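Local atomic coordinates of DnaJ homolog subfamily C member 3 (Mus musculus, PDB entry 3IEG), a protein that acts as a co-chaperone in the unfolded protein response of the endoplasmic reticulum, binding misfolded proteins through its tetratricopeptide repeats and restraining GCN2 kinase activity. Residues D21-F26 and A44-A49; K172-L177 and S195-Q200; S209-C214 and A226-V231. One frame throughout, in Å; residues are numbered along the deposited sequence.

Contact 1 of 3, residues D21-F26 and A44-A49; sequences DALSQF and ATVFLA
Val46 reaches across to helix 19-32 with both of its methyls. CG1, anti to the backbone N (chi1 168°), rests on Leu23 CB at 3.8 Å, while CG2 lies in the plane of the Phe26 ring, at its edge, 3.6 Å from CE1. The same CG2 also meets Ala22 CB at 3.8 Å. Beside this cluster Leu23 and Phe47 cross at about a right angle: Leu23 CD1 sits over one face of the Phe47 ring, offset toward the rim, in a CH-pi contact 3.9 Å from the centroid, and Leu23 CD2 comes to 3.7 Å from Phe47 CE2. Leu23 has its CG anti to the backbone N (chi1 -176°), and both methyls lie on the same side of the Phe47 ring, near its CE2-CZ bond. The helix segments run antiparallel at 157°, with Leu23 and Val46 in register. Leu14 of helix 2-15 touches Val46, and Ala55 and Asp59 of helix 53-66 touch Phe47, setting the contact between the helices of TPR 1 and TPR 2. The hydrophobic patch whose large groove binds misfolded proteins lies within these first two repeats. No hydrogen bond spans the two segments; they are joined by dispersion forces and apolar burial.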
# COMPACT_ATOMS: atom_id res chain seq x y z
N ASP A 21 25.83 -18.16 -15.37
CA ASP A 21 27.14 -18.76 -15.58
C ASP A 21 28.24 -17.72 -15.74
O ASP A 21 29.33 -17.90 -15.21
CB ASP A 21 27.10 -19.71 -16.78
CG ASP A 21 26.14 -20.86 -16.58
OD1 ASP A 21 25.79 -21.17 -15.41
OD2 ASP A 21 25.73 -21.46 -17.59
N ALA A 22 27.95 -16.63 -16.46
CA ALA A 22 28.89 -15.50 -16.55
C ALA A 22 29.17 -14.94 -15.17
O ALA A 22 30.33 -14.77 -14.80
CB ALA A 22 28.35 -14.42 -17.47
N LEU A 23 28.11 -14.72 -14.39
CA LEU A 23 28.25 -14.23 -13.03
C LEU A 23 29.21 -15.09 -12.22
O LEU A 23 30.06 -14.57 -11.50
CB LEU A 23 26.90 -14.16 -12.32
CG LEU A 23 26.88 -13.56 -10.90
CD1 LEU A 23 27.38 -12.14 -10.94
CD2 LEU A 23 25.49 -13.60 -10.30
N SER A 24 29.07 -16.41 -12.35
CA SER A 24 29.86 -17.37 -11.60
C SER A 24 31.36 -17.20 -11.89
O SER A 24 32.18 -17.19 -10.97
CB SER A 24 29.40 -18.79 -11.93
OG SER A 24 29.36 -19.62 -10.78
N GLN A 25 31.69 -17.04 -13.17
CA GLN A 25 33.06 -16.84 -13.62
C GLN A 25 33.66 -15.53 -13.09
O GLN A 25 34.82 -15.50 -12.66
CB GLN A 25 33.12 -16.83 -15.15
CG GLN A 25 32.84 -18.17 -15.81
CD GLN A 25 33.81 -19.26 -15.39
OE1 GLN A 25 33.39 -20.36 -15.01
NE2 GLN A 25 35.09 -18.96 -15.43
N PHE A 26 32.87 -14.46 -13.14
CA PHE A 26 33.33 -13.17 -12.68
C PHE A 26 33.48 -13.14 -11.15
O PHE A 26 34.35 -12.44 -10.64
CB PHE A 26 32.42 -12.04 -13.19
CG PHE A 26 32.44 -11.87 -14.69
CD1 PHE A 26 31.30 -11.44 -15.36
CD2 PHE A 26 33.59 -12.12 -15.43
CE1 PHE A 26 31.31 -11.26 -16.75
CE2 PHE A 26 33.62 -11.95 -16.82
CZ PHE A 26 32.47 -11.52 -17.48
N ALA A 44 29.74 -6.39 -12.57
CA ALA A 44 28.68 -5.39 -12.52
C ALA A 44 27.84 -5.33 -13.79
O ALA A 44 26.63 -5.09 -13.73
CB ALA A 44 29.23 -4.02 -12.16
N THR A 45 28.47 -5.52 -14.95
CA THR A 45 27.71 -5.51 -16.21
C THR A 45 26.77 -6.72 -16.27
O THR A 45 25.68 -6.61 -16.83
CB THR A 45 28.58 -5.41 -17.49
OG1 THR A 45 29.45 -6.54 -17.59
CG2 THR A 45 29.43 -4.15 -17.48
N VAL A 46 27.16 -7.84 -15.66
CA VAL A 46 26.25 -9.00 -15.53
C VAL A 46 25.03 -8.71 -14.64
O VAL A 46 23.90 -8.88 -15.10
CB VAL A 46 26.98 -10.33 -15.12
CG1 VAL A 46 26.00 -11.39 -14.73
CG2 VAL A 46 27.81 -10.85 -16.28
N PHE A 47 25.25 -8.27 -13.41
CA PHE A 47 24.14 -7.76 -12.57
C PHE A 47 23.27 -6.74 -13.34
O PHE A 47 22.04 -6.76 -13.23
CB PHE A 47 24.64 -7.14 -11.26
CG PHE A 47 25.15 -8.15 -10.24
CD1 PHE A 47 26.38 -7.94 -9.61
CD2 PHE A 47 24.41 -9.29 -9.90
CE1 PHE A 47 26.86 -8.85 -8.65
CE2 PHE A 47 24.90 -10.21 -8.95
CZ PHE A 47 26.13 -9.98 -8.32
N LEU A 48 23.91 -5.86 -14.11
CA LEU A 48 23.15 -4.87 -14.86
C LEU A 48 22.24 -5.54 -15.89
O LEU A 48 21.07 -5.18 -16.02
CB LEU A 48 24.07 -3.84 -15.51
CG LEU A 48 24.13 -2.42 -14.92
CD1 LEU A 48 23.41 -2.27 -13.56
CD2 LEU A 48 25.55 -1.87 -14.84
N ALA A 49 22.79 -6.54 -16.60
CA ALA A 49 22.03 -7.29 -17.61
C ALA A 49 20.86 -8.07 -17.01
O ALA A 49 19.79 -8.15 -17.60
CB ALA A 49 22.95 -8.20 -18.39

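Contact 2 of 3, residues K172-L177 and S195-Q200; sequences KAISDL and STLYYQ
In the tetratricopeptide superhelix the second helix of one repeat packs antiparallel against the first helix of the next, and this contact is such a junction, between helix 170-181 of TPR 5 and helix 188-201 of TPR 6. The segments run at 161° to each other with their axes 10.0 Å apart, and Ile174 faces Leu197 in register. Leu197 carries most of the contact on its side. Its CG stands anti to the carbonyl carbon (chi1 -70°), and its CD1 methyl is met at 4.0 Å by each of three atoms of the opposite helix, Ala173 CB, Ile174 CG2 and Leu177 CD1, the Leu177 side chain crossing that of Leu197 at about a right angle. Ile174 CG2 also lies 3.9 Å from Leu197 CB, touching the base of the leucine as well as its tip. Helix 154-166 backs the first segment, with Ile165 against Ala173 and Ala161 against Leu177, while Arg160 forms a salt bridge with the buried Asp176. On the other helix, Tyr198 packs on Leu206 and Ser207 of helix 204-217. Only loosely does the same side chain reach Ile174 across the contact: the phenol OH of Tyr198 stands 4.4 Å from Ile174 CD1.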
# COMPACT_ATOMS: atom_id res chain seq x y z
N LYS A 172 -4.84 5.66 -1.38
CA LYS A 172 -3.77 6.00 -2.30
C LYS A 172 -2.46 6.05 -1.54
O LYS A 172 -1.43 5.57 -2.02
CB LYS A 172 -4.07 7.32 -3.03
CG LYS A 172 -5.15 7.18 -4.10
CD LYS A 172 -5.26 8.44 -4.93
CE LYS A 172 -6.26 8.25 -6.06
NZ LYS A 172 -6.22 9.38 -7.05
N ALA A 173 -2.52 6.60 -0.33
CA ALA A 173 -1.36 6.67 0.55
C ALA A 173 -0.82 5.29 0.91
O ALA A 173 0.38 5.06 0.80
CB ALA A 173 -1.70 7.47 1.80
N ILE A 174 -1.70 4.37 1.32
CA ILE A 174 -1.28 2.98 1.61
C ILE A 174 -0.49 2.41 0.44
O ILE A 174 0.54 1.76 0.63
CB ILE A 174 -2.47 2.02 2.00
CG1 ILE A 174 -3.50 1.87 0.86
CG2 ILE A 174 -3.20 2.49 3.27
CD1 ILE A 174 -3.39 0.58 -0.06
N SER A 175 -0.97 2.67 -0.77
CA SER A 175 -0.36 2.12 -1.97
C SER A 175 1.05 2.66 -2.21
O SER A 175 1.96 1.91 -2.53
CB SER A 175 -1.25 2.40 -3.17
OG SER A 175 -0.51 2.25 -4.35
N ASP A 176 1.21 3.97 -2.04
CA ASP A 176 2.53 4.58 -2.16
C ASP A 176 3.48 4.11 -1.09
O ASP A 176 4.66 3.91 -1.36
CB ASP A 176 2.42 6.10 -2.09
CG ASP A 176 2.23 6.74 -3.46
OD1 ASP A 176 2.39 6.05 -4.50
OD2 ASP A 176 1.92 7.94 -3.47
N LEU A 177 2.97 3.91 0.12
CA LEU A 177 3.79 3.41 1.23
C LEU A 177 4.19 1.96 1.03
O LEU A 177 5.30 1.58 1.40
CB LEU A 177 3.08 3.61 2.56
CG LEU A 177 2.92 5.06 2.99
CD1 LEU A 177 1.81 5.15 4.03
CD2 LEU A 177 4.21 5.63 3.52
N SER A 195 -0.70 0.62 8.83
CA SER A 195 -1.52 -0.08 9.82
C SER A 195 -2.50 0.89 10.46
O SER A 195 -3.68 0.57 10.66
CB SER A 195 -0.65 -0.71 10.90
OG SER A 195 -1.43 -1.07 12.03
N THR A 196 -1.99 2.07 10.76
CA THR A 196 -2.77 3.20 11.24
C THR A 196 -3.85 3.60 10.24
O THR A 196 -4.99 3.87 10.62
CB THR A 196 -1.80 4.36 11.58
OG1 THR A 196 -1.46 4.27 12.97
CG2 THR A 196 -2.38 5.75 11.30
N LEU A 197 -3.51 3.64 8.96
CA LEU A 197 -4.45 4.14 7.97
C LEU A 197 -5.59 3.13 7.78
O LEU A 197 -6.76 3.52 7.65
CB LEU A 197 -3.73 4.46 6.65
CG LEU A 197 -2.79 5.67 6.61
CD1 LEU A 197 -1.99 5.68 5.31
CD2 LEU A 197 -3.55 6.97 6.79
N TYR A 198 -5.24 1.85 7.78
CA TYR A 198 -6.24 0.81 7.78
C TYR A 198 -7.17 0.96 8.99
O TYR A 198 -8.39 0.82 8.86
CB TYR A 198 -5.58 -0.57 7.81
CG TYR A 198 -5.11 -1.11 6.49
CD1 TYR A 198 -3.88 -1.74 6.39
CD2 TYR A 198 -5.91 -1.03 5.33
CE1 TYR A 198 -3.44 -2.27 5.18
CE2 TYR A 198 -5.46 -1.55 4.11
CZ TYR A 198 -4.23 -2.16 4.05
OH TYR A 198 -3.77 -2.70 2.88
N TYR A 199 -6.58 1.23 10.15
CA TYR A 199 -7.34 1.38 11.38
C TYR A 199 -8.40 2.45 11.20
O TYR A 199 -9.59 2.16 11.34
CB TYR A 199 -6.44 1.69 12.57
CG TYR A 199 -7.12 1.61 13.93
CD1 TYR A 199 -7.24 0.39 14.60
CD2 TYR A 199 -7.62 2.75 14.55
CE1 TYR A 199 -7.84 0.30 15.85
CE2 TYR A 199 -8.22 2.68 15.80
CZ TYR A 199 -8.33 1.46 16.45
OH TYR A 199 -8.94 1.39 17.69
N GLN A 200 -7.96 3.67 10.87
CA GLN A 200 -8.87 4.78 10.62
C GLN A 200 -9.91 4.41 9.57
O GLN A 200 -11.05 4.87 9.63
CB GLN A 200 -8.11 6.03 10.19
CG GLN A 200 -7.59 6.91 11.34
CD GLN A 200 -6.62 8.02 10.88
OE1 GLN A 200 -5.87 7.86 9.89
NE2 GLN A 200 -6.63 9.15 11.59

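Contact 3 of 3, residues S209-C214 and A226-V231; sequences SEVREC and AHYKQV
A partly buried antiparallel helix contact joins helix 204-217 of TPR 6 to the long helix 222-246, with an apolar centre and a polar bond at its margin. Val211 occupies the centre, in register with Tyr228. Its CG1 meets the Tyr228 ring at the edge, near its plane, 3.8 Å from CD1, and the two side chains cross at about a right angle. The other methyl, CG2, reaches the edge of the His227 imidazole, 3.8 Å from CD2. At the margin Arg212 extends from CG to NE and brings NH1 to Tyr228 OH, a 3.0 Å hydrogen bond that is bent (132° at the hydrogen), with the hydroxyl tilted 28° out of the guanidinium plane. That plane stands steeply to the phenol ring, 78° apart, and Tyr228 CE1 sits over one guanidinium face, 3.9 Å from Arg212 CZ. Lys232 also hydrogen-bonds the Tyr228 hydroxyl, so two cationic side chains meet at this oxygen and may lower its pKa. A hydrogen bond between His227 NE2 and Ser207 OG holds the imidazole, and a disulfide from Cys214 to Cys224 ties the two helices covalently near their connection. Antiparallel packing of successive helices of this kind is characteristic of the tetratricopeptide solenoid.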
# COMPACT_ATOMS: atom_id res chain seq x y z
N SER A 209 -2.56 -7.31 10.92
CA SER A 209 -1.49 -8.08 10.28
C SER A 209 -0.41 -7.16 9.75
O SER A 209 0.74 -7.57 9.56
CB SER A 209 -2.03 -8.98 9.16
OG SER A 209 -2.49 -8.20 8.08
N GLU A 210 -0.78 -5.92 9.51
CA GLU A 210 0.18 -4.94 9.07
C GLU A 210 1.05 -4.48 10.23
O GLU A 210 2.25 -4.27 10.06
CB GLU A 210 -0.54 -3.76 8.42
CG GLU A 210 0.29 -3.08 7.36
CD GLU A 210 0.66 -4.00 6.19
OE1 GLU A 210 1.71 -3.76 5.57
OE2 GLU A 210 -0.08 -4.95 5.90
N VAL A 211 0.46 -4.34 11.41
CA VAL A 211 1.24 -4.01 12.59
C VAL A 211 2.14 -5.19 13.00
O VAL A 211 3.18 -5.01 13.65
CB VAL A 211 0.34 -3.48 13.75
CG1 VAL A 211 -0.24 -4.60 14.59
CG2 VAL A 211 1.11 -2.53 14.63
N ARG A 212 1.74 -6.40 12.61
CA ARG A 212 2.52 -7.60 12.91
C ARG A 212 3.81 -7.59 12.10
O ARG A 212 4.88 -7.93 12.61
CB ARG A 212 1.74 -8.89 12.63
CG ARG A 212 0.77 -9.27 13.73
CD ARG A 212 0.24 -10.68 13.54
NE ARG A 212 -1.08 -10.87 14.14
CZ ARG A 212 -1.30 -11.10 15.44
NH1 ARG A 212 -0.28 -11.16 16.29
NH2 ARG A 212 -2.53 -11.25 15.88
N GLU A 213 3.70 -7.17 10.84
CA GLU A 213 4.87 -6.98 10.00
C GLU A 213 5.85 -6.00 10.64
O GLU A 213 7.05 -6.23 10.62
CB GLU A 213 4.48 -6.52 8.59
CG GLU A 213 3.63 -7.52 7.80
CD GLU A 213 4.21 -8.93 7.80
OE1 GLU A 213 5.45 -9.09 7.72
OE2 GLU A 213 3.41 -9.88 7.88
N CYS A 214 5.32 -4.91 11.21
CA CYS A 214 6.15 -3.94 11.91
C CYS A 214 6.92 -4.61 13.06
O CYS A 214 8.14 -4.51 13.13
CB CYS A 214 5.32 -2.76 12.42
SG CYS A 214 6.27 -1.63 13.50
N ALA A 226 2.11 -0.42 21.13
CA ALA A 226 0.95 0.20 21.78
C ALA A 226 -0.30 0.08 20.91
O ALA A 226 -1.41 -0.10 21.43
CB ALA A 226 1.21 1.66 22.13
N HIS A 227 -0.11 0.20 19.60
CA HIS A 227 -1.19 0.11 18.65
C HIS A 227 -1.62 -1.35 18.45
O HIS A 227 -2.80 -1.62 18.31
CB HIS A 227 -0.81 0.78 17.32
CG HIS A 227 -1.83 0.57 16.24
ND1 HIS A 227 -3.13 1.02 16.35
CD2 HIS A 227 -1.75 -0.07 15.06
CE1 HIS A 227 -3.80 0.67 15.27
NE2 HIS A 227 -2.99 0.01 14.47
N TYR A 228 -0.67 -2.27 18.45
CA TYR A 228 -0.93 -3.73 18.42
C TYR A 228 -1.91 -4.14 19.51
O TYR A 228 -2.88 -4.86 19.24
CB TYR A 228 0.39 -4.51 18.61
CG TYR A 228 0.27 -6.02 18.75
CD1 TYR A 228 -0.23 -6.80 17.72
CD2 TYR A 228 0.72 -6.66 19.90
CE1 TYR A 228 -0.32 -8.18 17.84
CE2 TYR A 228 0.64 -8.05 20.03
CZ TYR A 228 0.12 -8.79 18.99
OH TYR A 228 0.02 -10.15 19.09
N LYS A 229 -1.69 -3.66 20.72
CA LYS A 229 -2.55 -4.01 21.85
C LYS A 229 -3.97 -3.52 21.63
O LYS A 229 -4.92 -4.22 21.99
CB LYS A 229 -1.98 -3.47 23.16
CG LYS A 229 -0.58 -4.01 23.47
CD LYS A 229 -0.21 -3.88 24.94
CE LYS A 229 0.10 -2.46 25.36
NZ LYS A 229 0.74 -2.44 26.71
N GLN A 230 -4.10 -2.35 21.01
CA GLN A 230 -5.40 -1.76 20.70
C GLN A 230 -6.14 -2.53 19.60
O GLN A 230 -7.28 -2.92 19.81
CB GLN A 230 -5.26 -0.28 20.34
CG GLN A 230 -6.54 0.37 19.82
CD GLN A 230 -7.58 0.62 20.91
OE1 GLN A 230 -7.37 0.28 22.07
NE2 GLN A 230 -8.70 1.22 20.52
N VAL A 231 -5.50 -2.74 18.45
CA VAL A 231 -6.16 -3.49 17.37
C VAL A 231 -6.41 -4.92 17.76
O VAL A 231 -7.46 -5.44 17.45
CB VAL A 231 -5.40 -3.50 15.99
CG1 VAL A 231 -6.14 -2.71 14.94
CG2 VAL A 231 -3.93 -3.10 16.11

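From the N terminus, contact 1 comes first, closing the loop made by the end of helix 19-32, the turn and the start of helix 37-50 and so joining TPR 1 to TPR 2. Its centre lies 39 Å from that of contact 2 and 41 Å from that of contact 3, without touching either. Much further along, contact 2 closes the loop from TPR 5 into TPR 6, and contact 3 then closes the loop from TPR 6 into helix 222-246. All three follow in series; none encloses or crosses another. Contacts 2 and 3 nevertheless meet in space: Tyr199 OH lies 2.9 Å from Gln230 NE2, a probable hydrogen bond, binding helix 188-201 to helix 222-246.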